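Local coordinates for protein leucine aminopeptidase 2 (Saccharomyces cerevisiae, PDB 2XQ0) that cleaves di- and tripeptides as a zinc-dependent aminopeptidase of the M1 family and has low epoxide hydrolase activity in vitro, at residues A478-E483 with S496-I501; R344-L349 with N507-V512; T71-V76 with E91-P96. All coordinates share one frame; numbering follows the deposited sequence.

How the interactions relate
The three contacts differ in chemistry as they differ in place. Interaction 2 is the most buried: one phenylalanine ring edge bridges the M1 peptidase domain and the C-terminal leukotriene A4 hydrolase region, with no hydrogen bond across. Interaction 1, its centre about 20 Å from that of interaction 2 and about 36 Å from the chain's centre, is partly buried and joins an aromatic stack to a lysine with a hydrogen bond and a long salt bridge. Helix 469-484, which carries 478-483, also touches both segments of interaction 2. Interaction 3 lies across the chain's centre, about 44 and 58 Å, centre to centre, from interactions 2 and 1; there, in the N-terminal domain, an arginine joins two loops.

Interaction 1: A478-E483 with S496-I501; sequences ADKWVE and SEFNAI
W481 on helix 469-484 and F498, the first residue to leave helical geometry after helix 491-497, mark the closest backbone approach, with CA atoms 8.7 Å apart. The F498 ring lies over the five-membered ring of W481 as an offset stack, its centroid 3.8 Å away and the planes 13° apart. The overlap continues onto the indole's benzene part, where W481 CZ2 meets F498 CG at 3.5 Å. F498 reaches this position with CG opposite the carbonyl carbon (chi1 -61°). K480 is extended throughout; its CD passes F498 CE1 at 3.7 Å, and its ammonium arrives beside E497. There NZ donates to E497 O at 3.3 Å, from above the carbonyl plane, and forms a long salt bridge of 3.8 Å to E497 OE2. W481 NE1 is hydrogen-bonded to Y547 OH, and L543 of helix 537-546 also touches the indole. Without the indole, as with an alanine here, F498 would probably lose its stacking partner on that face and Y547 OH its donor. The chemistry is thus layered: close aromatic overlap joins helix 469-484 to the residue that follows helix 491-497, while the partly exposed K480 adds a hydrogen bond to E497 O and a long salt bridge that probably contributes less.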
ATOM      1  N   ALA A 478      25.864  10.538 -12.455  1.00 30.22           N
ATOM      2  CA  ALA A 478      24.956  10.552 -13.600  1.00 32.10           C
ATOM      3  C   ALA A 478      25.309  11.699 -14.543  1.00 41.17           C
ATOM      4  O   ALA A 478      25.381  11.516 -15.759  1.00 47.82           O
ATOM      5  CB  ALA A 478      23.491  10.636 -13.154  1.00 33.76           C
ATOM      6  N   ASP A 479      25.542  12.880 -13.981  1.00 36.60           N
ATOM      7  CA  ASP A 479      26.015  14.007 -14.780  1.00 34.70           C
ATOM      8  C   ASP A 479      27.295  13.640 -15.551  1.00 34.09           C
ATOM      9  O   ASP A 479      27.394  13.856 -16.761  1.00 37.90           O
ATOM     10  CB  ASP A 479      26.239  15.232 -13.888  1.00 45.08           C
ATOM     11  CG  ASP A 479      24.955  15.718 -13.226  1.00 54.62           C
ATOM     12  OD1 ASP A 479      23.865  15.286 -13.653  1.00 58.61           O
ATOM     13  OD2 ASP A 479      25.031  16.538 -12.280  1.00 56.23           O
ATOM     14  N   LYS A 480      28.263  13.063 -14.848  1.00 36.48           N
ATOM     15  CA  LYS A 480      29.542  12.676 -15.448  1.00 33.78           C
ATOM     16  C   LYS A 480      29.362  11.684 -16.603  1.00 37.89           C
ATOM     17  O   LYS A 480      30.005  11.816 -17.649  1.00 45.09           O
ATOM     18  CB  LYS A 480      30.469  12.082 -14.386  1.00 33.42           C
ATOM     19  CG  LYS A 480      31.891  11.814 -14.868  1.00 44.15           C
ATOM     20  CD  LYS A 480      32.703  11.044 -13.810  1.00 51.06           C
ATOM     21  CE  LYS A 480      34.093  10.667 -14.325  1.00 51.21           C
ATOM     22  NZ  LYS A 480      34.851   9.775 -13.390  1.00 50.66           N
ATOM     23  N   TRP A 481      28.497  10.692 -16.409  1.00 35.47           N
ATOM     24  CA  TRP A 481      28.171   9.738 -17.466  1.00 38.86           C
ATOM     25  C   TRP A 481      27.535  10.426 -18.655  1.00 43.43           C
ATOM     26  O   TRP A 481      27.876  10.125 -19.796  1.00 54.58           O
ATOM     27  CB  TRP A 481      27.259   8.609 -16.961  1.00 33.79           C
ATOM     28  CG  TRP A 481      28.045   7.425 -16.519  1.00 32.87           C
ATOM     29  CD1 TRP A 481      28.404   7.101 -15.239  1.00 32.66           C
ATOM     30  CD2 TRP A 481      28.632   6.433 -17.366  1.00 37.19           C
ATOM     31  NE1 TRP A 481      29.154   5.942 -15.236  1.00 40.55           N
ATOM     32  CE2 TRP A 481      29.311   5.519 -16.533  1.00 49.26           C
ATOM     33  CE3 TRP A 481      28.650   6.229 -18.750  1.00 45.85           C
ATOM     34  CZ2 TRP A 481      29.989   4.414 -17.042  1.00 53.78           C
ATOM     35  CZ3 TRP A 481      29.313   5.137 -19.248  1.00 48.03           C
ATOM     36  CH2 TRP A 481      29.979   4.242 -18.399  1.00 54.62           C
ATOM     37  N   VAL A 482      26.600  11.338 -18.397  1.00 39.77           N
ATOM     38  CA  VAL A 482      25.939  12.034 -19.499  1.00 41.56           C
ATOM     39  C   VAL A 482      26.951  12.802 -20.336  1.00 50.48           C
ATOM     40  O   VAL A 482      26.869  12.829 -21.566  1.00 61.31           O
ATOM     41  CB  VAL A 482      24.820  12.978 -19.000  1.00 40.37           C
ATOM     42  CG1 VAL A 482      24.287  13.810 -20.152  1.00 39.98           C
ATOM     43  CG2 VAL A 482      23.684  12.171 -18.384  1.00 40.68           C
ATOM     44  N   GLU A 483      27.923  13.407 -19.658  1.00 43.29           N
ATOM     45  CA  GLU A 483      28.934  14.228 -20.314  1.00 39.76           C
ATOM     46  C   GLU A 483      29.909  13.377 -21.127  1.00 45.25           C
ATOM     47  O   GLU A 483      30.172  13.658 -22.293  1.00 52.26           O
ATOM     48  CB  GLU A 483      29.710  15.032 -19.259  1.00 48.83           C
ATOM     49  CG  GLU A 483      30.284  16.357 -19.765  1.00 70.33           C
ATOM     50  CD  GLU A 483      29.205  17.410 -20.013  1.00 85.19           C
ATOM     51  OE1 GLU A 483      28.011  17.041 -20.104  1.00 89.43           O
ATOM     52  OE2 GLU A 483      29.551  18.607 -20.113  1.00 88.54           O
ATOM     53  N   SER A 496      38.950   3.879 -18.727  1.00 53.12           N
ATOM     54  CA  SER A 496      39.925   4.814 -18.169  1.00 57.70           C
ATOM     55  C   SER A 496      39.263   5.884 -17.308  1.00 56.68           C
ATOM     56  O   SER A 496      39.853   6.345 -16.339  1.00 52.25           O
ATOM     57  CB  SER A 496      40.759   5.460 -19.274  1.00 61.91           C
ATOM     58  OG  SER A 496      41.575   4.491 -19.906  1.00 82.05           O
ATOM     59  N   GLU A 497      38.039   6.270 -17.656  1.00 56.25           N
ATOM     60  CA  GLU A 497      37.294   7.257 -16.867  1.00 50.93           C
ATOM     61  C   GLU A 497      36.508   6.617 -15.721  1.00 50.04           C
ATOM     62  O   GLU A 497      36.407   7.174 -14.618  1.00 50.52           O
ATOM     63  CB  GLU A 497      36.327   8.037 -17.768  1.00 57.37           C
ATOM     64  CG  GLU A 497      36.792   9.435 -18.132  1.00 70.87           C
ATOM     65  CD  GLU A 497      36.797  10.384 -16.943  1.00 71.94           C
ATOM     66  OE1 GLU A 497      37.751  10.337 -16.142  1.00 71.57           O
ATOM     67  OE2 GLU A 497      35.845  11.178 -16.805  1.00 72.89           O
ATOM     68  N   PHE A 498      35.945   5.444 -15.982  1.00 45.01           N
ATOM     69  CA  PHE A 498      35.003   4.840 -15.051  1.00 44.99           C
ATOM     70  C   PHE A 498      35.481   3.483 -14.557  1.00 49.45           C
ATOM     71  O   PHE A 498      36.127   2.749 -15.289  1.00 48.57           O
ATOM     72  CB  PHE A 498      33.648   4.652 -15.745  1.00 32.79           C
ATOM     73  CG  PHE A 498      33.017   5.944 -16.213  1.00 44.30           C
ATOM     74  CD1 PHE A 498      32.382   6.792 -15.310  1.00 41.84           C
ATOM     75  CD2 PHE A 498      33.033   6.299 -17.555  1.00 45.77           C
ATOM     76  CE1 PHE A 498      31.789   7.979 -15.741  1.00 39.75           C
ATOM     77  CE2 PHE A 498      32.433   7.487 -17.994  1.00 45.14           C
ATOM     78  CZ  PHE A 498      31.811   8.325 -17.085  1.00 37.81           C
ATOM     79  N   ASN A 499      35.162   3.145 -13.316  1.00 50.10           N
ATOM     80  CA  ASN A 499      35.229   1.743 -12.927  1.00 62.17           C
ATOM     81  C   ASN A 499      34.351   1.334 -11.738  1.00 54.37           C
ATOM     82  O   ASN A 499      33.794   2.175 -11.029  1.00 53.76           O
ATOM     83  CB  ASN A 499      36.672   1.252 -12.783  1.00 65.91           C
ATOM     84  CG  ASN A 499      36.935  -0.009 -13.602  1.00 75.53           C
ATOM     85  OD1 ASN A 499      37.117   0.054 -14.823  1.00 76.64           O
ATOM     86  ND2 ASN A 499      36.943  -1.162 -12.934  1.00 72.94           N
ATOM     87  N   ALA A 500      34.228   0.026 -11.551  1.00 50.38           N
ATOM     88  CA  ALA A 500      33.347  -0.537 -10.544  1.00 55.38           C
ATOM     89  C   ALA A 500      33.472   0.215  -9.232  1.00 50.31           C
ATOM     90  O   ALA A 500      32.537   0.261  -8.432  1.00 55.10           O
ATOM     91  CB  ALA A 500      33.665  -2.016 -10.341  1.00 61.54           C
ATOM     92  N   ILE A 501      34.638   0.811  -9.024  1.00 47.42           N
ATOM     93  CA  ILE A 501      34.923   1.539  -7.795  1.00 56.95           C
ATOM     94  C   ILE A 501      33.918   2.658  -7.505  1.00 54.88           C
ATOM     95  O   ILE A 501      33.640   2.964  -6.338  1.00 43.14           O
ATOM     96  CB  ILE A 501      36.335   2.170  -7.837  1.00 57.47           C
ATOM     97  CG1 ILE A 501      37.388   1.117  -8.200  1.00 57.76           C
ATOM     98  CG2 ILE A 501      36.655   2.835  -6.509  1.00 56.08           C
ATOM     99  CD1 ILE A 501      37.378   0.697  -9.661  1.00 52.63           C
TER

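Interaction 2: R344-L349 with N507-V512; sequences RHFSAL and NSNQLV
F346 of helix 341-360 points its ring at the first turn of helix 508-519, a turn opened by a capping box between N507 and Q510. This helix-to-helix contact joins the M1 peptidase domain to the C-terminal region. Its tight part is small: F346 CE2 meets N509 CB at 3.5 Å, and CB lies at the ring's edge, near its plane. The neighbouring corner, F346 CZ, is 3.8 Å from N509 O, which also lies in the ring plane. The ring reaches the other helix because F346 CG stands anti to the backbone N (chi1 179°). Looser is the approach of Q510 CG to F346 CZ, at 4.1 Å. F346 is buried, with L470 and A471 of helix 469-484 also against it, whereas N509 is partly exposed and N507, at the cap, is exposed. No hydrogen bond crosses between the segments. Q510 NE2 is held by L470 O, while Q510 OE1 accepts from N507 N at 2.9 Å, in the carbonyl plane and on a lone pair. The reciprocal bond completes the box: Q510 N donates to N507 OD1 over 2.6 Å, placed almost on the extension of the N507 side-chain C=O (C=O...donor angle 179°), though the N-H is bent to 150°.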
ATOM      1  N   ARG A 344      16.876   9.676   6.325  1.00 16.58           N
ATOM      2  CA  ARG A 344      15.477  10.099   6.292  1.00 18.24           C
ATOM      3  C   ARG A 344      15.252  11.082   5.144  1.00 19.52           C
ATOM      4  O   ARG A 344      14.279  10.983   4.390  1.00 21.00           O
ATOM      5  CB  ARG A 344      15.052  10.749   7.620  1.00 21.34           C
ATOM      6  CG  ARG A 344      13.686  11.461   7.509  1.00 27.50           C
ATOM      7  CD  ARG A 344      13.031  11.689   8.867  1.00 27.51           C
ATOM      8  NE  ARG A 344      13.524  12.894   9.535  1.00 30.12           N
ATOM      9  CZ  ARG A 344      12.726  13.846  10.007  1.00 25.97           C
ATOM     10  NH1 ARG A 344      11.413  13.730   9.877  1.00 23.86           N
ATOM     11  NH2 ARG A 344      13.231  14.914  10.605  1.00 27.46           N
ATOM     12  N   HIS A 345      16.151  12.049   5.029  1.00 19.95           N
ATOM     13  CA  HIS A 345      16.029  13.082   4.014  1.00 20.61           C
ATOM     14  C   HIS A 345      16.193  12.521   2.605  1.00 22.66           C
ATOM     15  O   HIS A 345      15.521  12.960   1.678  1.00 19.63           O
ATOM     16  CB  HIS A 345      17.043  14.193   4.279  1.00 21.55           C
ATOM     17  CG  HIS A 345      16.652  15.092   5.408  1.00 23.20           C
ATOM     18  ND1 HIS A 345      16.469  16.447   5.250  1.00 24.77           N
ATOM     19  CD2 HIS A 345      16.355  14.822   6.699  1.00 23.52           C
ATOM     20  CE1 HIS A 345      16.105  16.981   6.403  1.00 28.92           C
ATOM     21  NE2 HIS A 345      16.024  16.012   7.298  1.00 29.44           N
ATOM     22  N   PHE A 346      17.096  11.560   2.433  1.00 20.66           N
ATOM     23  CA  PHE A 346      17.244  10.912   1.124  1.00 17.61           C
ATOM     24  C   PHE A 346      15.919  10.261   0.725  1.00 20.97           C
ATOM     25  O   PHE A 346      15.462  10.361  -0.405  1.00 20.28           O
ATOM     26  CB  PHE A 346      18.362   9.856   1.170  1.00 22.43           C
ATOM     27  CG  PHE A 346      18.558   9.125  -0.134  1.00 26.97           C
ATOM     28  CD1 PHE A 346      19.158   9.755  -1.217  1.00 31.99           C
ATOM     29  CD2 PHE A 346      18.120   7.825  -0.288  1.00 36.08           C
ATOM     30  CE1 PHE A 346      19.326   9.091  -2.417  1.00 36.41           C
ATOM     31  CE2 PHE A 346      18.297   7.155  -1.484  1.00 33.89           C
ATOM     32  CZ  PHE A 346      18.895   7.783  -2.550  1.00 26.33           C
ATOM     33  N   SER A 347      15.293   9.579   1.664  1.00 16.24           N
ATOM     34  CA  SER A 347      14.013   8.931   1.363  1.00 20.94           C
ATOM     35  C   SER A 347      12.962   9.987   0.943  1.00 24.75           C
ATOM     36  O   SER A 347      12.187   9.764   0.008  1.00 22.19           O
ATOM     37  CB  SER A 347      13.568   8.093   2.577  1.00 24.48           C
ATOM     38  OG  SER A 347      12.237   7.634   2.437  1.00 34.62           O
ATOM     39  N   ALA A 348      12.971  11.153   1.591  1.00 17.68           N
ATOM     40  CA  ALA A 348      12.004  12.214   1.285  1.00 17.21           C
ATOM     41  C   ALA A 348      12.265  12.789  -0.093  1.00 21.06           C
ATOM     42  O   ALA A 348      11.344  13.227  -0.780  1.00 18.72           O
ATOM     43  CB  ALA A 348      12.089  13.336   2.326  1.00 15.68           C
ATOM     44  N   LEU A 349      13.532  12.795  -0.490  1.00 17.55           N
ATOM     45  CA  LEU A 349      13.942  13.337  -1.785  1.00 20.75           C
ATOM     46  C   LEU A 349      13.462  12.453  -2.900  1.00 22.48           C
ATOM     47  O   LEU A 349      13.051  12.941  -3.943  1.00 25.96           O
ATOM     48  CB  LEU A 349      15.465  13.419  -1.889  1.00 32.11           C
ATOM     49  CG  LEU A 349      16.218  14.568  -1.236  1.00 34.58           C
ATOM     50  CD1 LEU A 349      17.715  14.272  -1.288  1.00 34.81           C
ATOM     51  CD2 LEU A 349      15.901  15.886  -1.924  1.00 44.89           C
ATOM     52  N   ASN A 507      24.357   2.193  -2.082  1.00 38.45           N
ATOM     53  CA  ASN A 507      23.333   1.231  -1.668  1.00 39.73           C
ATOM     54  C   ASN A 507      22.315   1.039  -2.795  1.00 34.95           C
ATOM     55  O   ASN A 507      22.430   1.663  -3.848  1.00 26.06           O
ATOM     56  CB  ASN A 507      22.670   1.642  -0.334  1.00 37.05           C
ATOM     57  CG  ASN A 507      21.829   2.907  -0.448  1.00 45.30           C
ATOM     58  OD1 ASN A 507      21.397   3.289  -1.533  1.00 50.35           O
ATOM     59  ND2 ASN A 507      21.584   3.559   0.686  1.00 42.42           N
ATOM     60  N   SER A 508      21.323   0.180  -2.597  1.00 37.12           N
ATOM     61  CA  SER A 508      20.393  -0.122  -3.683  1.00 34.81           C
ATOM     62  C   SER A 508      19.529   1.094  -4.028  1.00 29.41           C
ATOM     63  O   SER A 508      19.213   1.327  -5.189  1.00 31.46           O
ATOM     64  CB  SER A 508      19.511  -1.324  -3.334  1.00 42.12           C
ATOM     65  OG  SER A 508      18.580  -0.998  -2.318  1.00 44.21           O
ATOM     66  N   ASN A 509      19.148   1.861  -3.010  1.00 25.67           N
ATOM     67  CA  ASN A 509      18.408   3.089  -3.228  1.00 29.90           C
ATOM     68  C   ASN A 509      19.212   4.071  -4.067  1.00 22.28           C
ATOM     69  O   ASN A 509      18.673   4.776  -4.920  1.00 27.62           O
ATOM     70  CB  ASN A 509      18.036   3.730  -1.888  1.00 45.08           C
ATOM     71  CG  ASN A 509      17.001   2.929  -1.120  1.00 53.46           C
ATOM     72  OD1 ASN A 509      15.955   2.554  -1.659  1.00 53.13           O
ATOM     73  ND2 ASN A 509      17.285   2.671   0.152  1.00 56.16           N
ATOM     74  N   GLN A 510      20.513   4.120  -3.813  1.00 22.01           N
ATOM     75  CA  GLN A 510      21.373   5.023  -4.546  1.00 24.38           C
ATOM     76  C   GLN A 510      21.539   4.538  -5.979  1.00 27.85           C
ATOM     77  O   GLN A 510      21.516   5.352  -6.914  1.00 24.28           O
ATOM     78  CB  GLN A 510      22.718   5.186  -3.830  1.00 26.86           C
ATOM     79  CG  GLN A 510      22.612   6.018  -2.561  1.00 22.56           C
ATOM     80  CD  GLN A 510      23.894   6.035  -1.774  1.00 25.34           C
ATOM     81  OE1 GLN A 510      24.490   4.993  -1.532  1.00 32.07           O
ATOM     82  NE2 GLN A 510      24.336   7.221  -1.388  1.00 27.47           N
ATOM     83  N   LEU A 511      21.690   3.222  -6.155  1.00 27.15           N
ATOM     84  CA  LEU A 511      21.718   2.634  -7.496  1.00 32.58           C
ATOM     85  C   LEU A 511      20.429   2.927  -8.258  1.00 28.48           C
ATOM     86  O   LEU A 511      20.460   3.309  -9.432  1.00 29.53           O
ATOM     87  CB  LEU A 511      21.949   1.117  -7.433  1.00 35.25           C
ATOM     88  CG  LEU A 511      23.354   0.663  -7.030  1.00 46.04           C
ATOM     89  CD1 LEU A 511      23.398  -0.840  -6.785  1.00 49.59           C
ATOM     90  CD2 LEU A 511      24.374   1.062  -8.088  1.00 41.55           C
ATOM     91  N   VAL A 512      19.291   2.739  -7.593  1.00 27.22           N
ATOM     92  CA  VAL A 512      18.010   3.056  -8.195  1.00 27.83           C
ATOM     93  C   VAL A 512      17.932   4.525  -8.622  1.00 28.29           C
ATOM     94  O   VAL A 512      17.569   4.828  -9.770  1.00 33.40           O
ATOM     95  CB  VAL A 512      16.855   2.672  -7.255  1.00 33.94           C
ATOM     96  CG1 VAL A 512      15.551   3.250  -7.745  1.00 37.28           C
ATOM     97  CG2 VAL A 512      16.768   1.144  -7.152  1.00 29.35           C
TER

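Interaction 3: T71-V76 with E91-P96; sequences TSYLDV and EQRKEP
R93 lays its guanidinium flat over the phenol end of Y73, with the planes 16° apart, while the two side chains cross at about a right angle. The cation-pi contact is off-centre, with R93 CZ 3.9 Å from the centroid of the Y73 ring. That displacement is toward the hydroxyl end, and the nearest ring atom to R93 CZ is Y73 CZ, at 3.4 Å. Although Y73 OH sits over one face of the guanidinium, it makes no hydrogen bond to NE or NH2, because the angles are poor. R93 is extended from CG to NE, with CG anti to the backbone N (chi1 -166°), which carries the group from its loop to the opposing segment. At the edge, R93 NH1 donates to S72 OG at 2.9 Å, the hydroxyl tilted 20° from the guanidinium plane. NH1 also donates to a water, which accepts in turn from Y73 N at 2.9 Å and so links the arginine to the backbone of the residue it stacks on. E95 completes the grip from R93's own segment. Its OE2 receives R93 NE at 2.6 Å in a salt bridge, in the guanidinium plane, though NE meets OE2 from above the carboxylate plane; NH2 to OE1 is weak. Edge bonds through NE and NH1 would thus fix the rotation of the group over the ring, and the carboxylate would partly offset its charge.

Both segments lie in the M1 N-terminal domain, where strands 74-81, 84-90 and 101-104 are neighbours in the large mixed sheet. The contact joins the approach to strand 74-81 with the loop between the other two. Nearby, Y73 O accepts from T121 OG1, just past strand 111-120, while R93 also touches S99, close before strand 101-104.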
ATOM      1  N   THR A  71     -22.526  -5.000  -0.597  1.00 17.59           N
ATOM      2  CA  THR A  71     -22.066  -6.255  -1.182  1.00 20.68           C
ATOM      3  C   THR A  71     -21.619  -5.921  -2.578  1.00 24.49           C
ATOM      4  O   THR A  71     -22.030  -4.894  -3.124  1.00 22.27           O
ATOM      5  CB  THR A  71     -23.175  -7.353  -1.282  1.00 27.38           C
ATOM      6  OG1 THR A  71     -24.066  -7.061  -2.367  1.00 32.78           O
ATOM      7  CG2 THR A  71     -23.952  -7.474   0.004  1.00 24.11           C
ATOM      8  N   SER A  72     -20.772  -6.779  -3.142  1.00 20.10           N
ATOM      9  CA  SER A  72     -20.376  -6.691  -4.539  1.00 23.78           C
ATOM     10  C   SER A  72     -20.120  -8.093  -5.090  1.00 26.85           C
ATOM     11  O   SER A  72     -19.187  -8.783  -4.666  1.00 20.53           O
ATOM     12  CB  SER A  72     -19.115  -5.849  -4.701  1.00 24.25           C
ATOM     13  OG  SER A  72     -18.719  -5.878  -6.062  1.00 23.41           O
ATOM     14  N   TYR A  73     -20.957  -8.509  -6.031  1.00 22.54           N
ATOM     15  CA  TYR A  73     -20.868  -9.837  -6.619  1.00 18.26           C
ATOM     16  C   TYR A  73     -20.856 -10.944  -5.575  1.00 22.87           C
ATOM     17  O   TYR A  73     -20.113 -11.921  -5.707  1.00 26.75           O
ATOM     18  CB  TYR A  73     -19.613  -9.954  -7.477  1.00 22.56           C
ATOM     19  CG  TYR A  73     -19.446  -8.882  -8.528  1.00 25.99           C
ATOM     20  CD1 TYR A  73     -20.365  -8.731  -9.558  1.00 30.66           C
ATOM     21  CD2 TYR A  73     -18.346  -8.036  -8.502  1.00 37.66           C
ATOM     22  CE1 TYR A  73     -20.195  -7.757 -10.526  1.00 35.28           C
ATOM     23  CE2 TYR A  73     -18.167  -7.064  -9.453  1.00 36.40           C
ATOM     24  CZ  TYR A  73     -19.090  -6.928 -10.464  1.00 38.33           C
ATOM     25  OH  TYR A  73     -18.889  -5.956 -11.409  1.00 38.40           O
ATOM     26  N   LEU A  74     -21.655 -10.801  -4.530  1.00 24.94           N
ATOM     27  CA  LEU A  74     -21.855 -11.919  -3.606  1.00 28.44           C
ATOM     28  C   LEU A  74     -23.147 -12.652  -3.935  1.00 30.66           C
ATOM     29  O   LEU A  74     -24.083 -12.076  -4.495  1.00 36.28           O
ATOM     30  CB  LEU A  74     -21.900 -11.461  -2.151  1.00 28.93           C
ATOM     31  CG  LEU A  74     -20.645 -10.887  -1.516  1.00 31.29           C
ATOM     32  CD1 LEU A  74     -20.953 -10.354  -0.114  1.00 31.58           C
ATOM     33  CD2 LEU A  74     -19.564 -11.941  -1.468  1.00 27.88           C
ATOM     34  N   ASP A  75     -23.174 -13.937  -3.606  1.00 29.00           N
ATOM     35  CA  ASP A  75     -24.394 -14.724  -3.640  1.00 32.85           C
ATOM     36  C   ASP A  75     -24.921 -14.784  -2.197  1.00 32.63           C
ATOM     37  O   ASP A  75     -24.453 -15.584  -1.399  1.00 35.72           O
ATOM     38  CB  ASP A  75     -24.063 -16.125  -4.179  1.00 34.14           C
ATOM     39  CG  ASP A  75     -25.258 -17.048  -4.222  1.00 40.95           C
ATOM     40  OD1 ASP A  75     -26.390 -16.603  -3.940  1.00 37.30           O
ATOM     41  OD2 ASP A  75     -25.050 -18.241  -4.546  1.00 45.10           O
ATOM     42  N   VAL A  76     -25.866 -13.911  -1.854  1.00 28.49           N
ATOM     43  CA  VAL A  76     -26.469 -13.935  -0.521  1.00 28.22           C
ATOM     44  C   VAL A  76     -27.610 -14.960  -0.486  1.00 33.12           C
ATOM     45  O   VAL A  76     -28.558 -14.884  -1.271  1.00 34.83           O
ATOM     46  CB  VAL A  76     -26.999 -12.548  -0.096  1.00 29.67           C
ATOM     47  CG1 VAL A  76     -27.648 -12.617   1.288  1.00 22.95           C
ATOM     48  CG2 VAL A  76     -25.867 -11.524  -0.096  1.00 33.10           C
ATOM     49  N   GLU A  91     -30.369  -5.125  -4.093  1.00 27.40           N
ATOM     50  CA  GLU A  91     -30.701  -4.136  -5.102  1.00 26.54           C
ATOM     51  C   GLU A  91     -29.793  -4.350  -6.297  1.00 20.63           C
ATOM     52  O   GLU A  91     -28.725  -4.943  -6.163  1.00 25.29           O
ATOM     53  CB  GLU A  91     -30.528  -2.722  -4.527  1.00 28.50           C
ATOM     54  CG  GLU A  91     -31.537  -2.391  -3.425  1.00 32.71           C
ATOM     55  CD  GLU A  91     -31.512  -0.929  -3.017  1.00 42.93           C
ATOM     56  OE1 GLU A  91     -30.516  -0.246  -3.323  1.00 43.07           O
ATOM     57  OE2 GLU A  91     -32.488  -0.459  -2.385  1.00 39.33           O
ATOM     58  N   GLN A  92     -30.197  -3.861  -7.466  1.00 24.14           N
ATOM     59  CA  GLN A  92     -29.338  -4.003  -8.630  1.00 21.37           C
ATOM     60  C   GLN A  92     -28.046  -3.225  -8.427  1.00 23.58           C
ATOM     61  O   GLN A  92     -28.008  -2.206  -7.746  1.00 27.54           O
ATOM     62  CB  GLN A  92     -30.040  -3.573  -9.922  1.00 26.43           C
ATOM     63  CG  GLN A  92     -30.815  -4.727 -10.576  1.00 33.90           C
ATOM     64  CD  GLN A  92     -31.761  -4.278 -11.655  1.00 39.80           C
ATOM     65  OE1 GLN A  92     -32.726  -4.978 -11.982  1.00 42.00           O
ATOM     66  NE2 GLN A  92     -31.503  -3.103 -12.218  1.00 41.54           N
ATOM     67  N   ARG A  93     -26.985  -3.733  -9.026  1.00 20.73           N
ATOM     68  CA  ARG A  93     -25.677  -3.148  -8.883  1.00 26.75           C
ATOM     69  C   ARG A  93     -25.682  -1.693  -9.356  1.00 36.71           C
ATOM     70  O   ARG A  93     -26.299  -1.363 -10.359  1.00 38.14           O
ATOM     71  CB  ARG A  93     -24.709  -3.982  -9.702  1.00 32.33           C
ATOM     72  CG  ARG A  93     -23.305  -3.706  -9.412  1.00 30.10           C
ATOM     73  CD  ARG A  93     -22.389  -4.636 -10.175  1.00 23.77           C
ATOM     74  NE  ARG A  93     -21.058  -4.068 -10.059  1.00 26.67           N
ATOM     75  CZ  ARG A  93     -20.319  -4.167  -8.964  1.00 32.08           C
ATOM     76  NH1 ARG A  93     -20.767  -4.866  -7.925  1.00 31.45           N
ATOM     77  NH2 ARG A  93     -19.127  -3.598  -8.921  1.00 37.69           N
ATOM     78  N   LYS A  94     -25.019  -0.819  -8.611  1.00 37.19           N
ATOM     79  CA  LYS A  94     -24.749   0.530  -9.100  1.00 43.46           C
ATOM     80  C   LYS A  94     -23.250   0.779  -9.030  1.00 40.49           C
ATOM     81  O   LYS A  94     -22.640   0.585  -7.982  1.00 38.24           O
ATOM     82  CB  LYS A  94     -25.482   1.578  -8.268  1.00 43.59           C
ATOM     83  CG  LYS A  94     -25.144   1.542  -6.788  1.00 57.32           C
ATOM     84  CD  LYS A  94     -25.268   2.928  -6.151  1.00 73.32           C
ATOM     85  CE  LYS A  94     -24.141   3.855  -6.607  1.00 79.85           C
ATOM     86  NZ  LYS A  94     -24.194   5.190  -5.946  1.00 80.57           N
ATOM     87  N   GLU A  95     -22.649   1.198 -10.139  1.00 28.98           N
ATOM     88  CA  GLU A  95     -21.214   1.382 -10.144  1.00 36.62           C
ATOM     89  C   GLU A  95     -20.871   2.739  -9.548  1.00 32.09           C
ATOM     90  O   GLU A  95     -21.664   3.672  -9.638  1.00 37.11           O
ATOM     91  CB  GLU A  95     -20.659   1.241 -11.557  1.00 38.67           C
ATOM     92  CG  GLU A  95     -21.114  -0.035 -12.247  1.00 40.97           C
ATOM     93  CD  GLU A  95     -20.468  -1.281 -11.677  1.00 47.56           C
ATOM     94  OE1 GLU A  95     -19.502  -1.152 -10.896  1.00 43.53           O
ATOM     95  OE2 GLU A  95     -20.918  -2.395 -12.024  1.00 50.81           O
ATOM     96  N   PRO A  96     -19.693   2.841  -8.921  1.00 25.83           N
ATOM     97  CA  PRO A  96     -18.794   1.708  -8.737  1.00 27.35           C
ATOM     98  C   PRO A  96     -18.978   1.090  -7.359  1.00 30.27           C
ATOM     99  O   PRO A  96     -18.126   0.314  -6.958  1.00 26.86           O
ATOM    100  CB  PRO A  96     -17.416   2.365  -8.807  1.00 26.67           C
ATOM    101  CG  PRO A  96     -17.637   3.702  -8.200  1.00 23.39           C
ATOM    102  CD  PRO A  96     -19.057   4.109  -8.517  1.00 28.87           C
TER
HETATM  103  O   HOH W   1     -22.850  -6.855  -7.471  1.00 24.49           O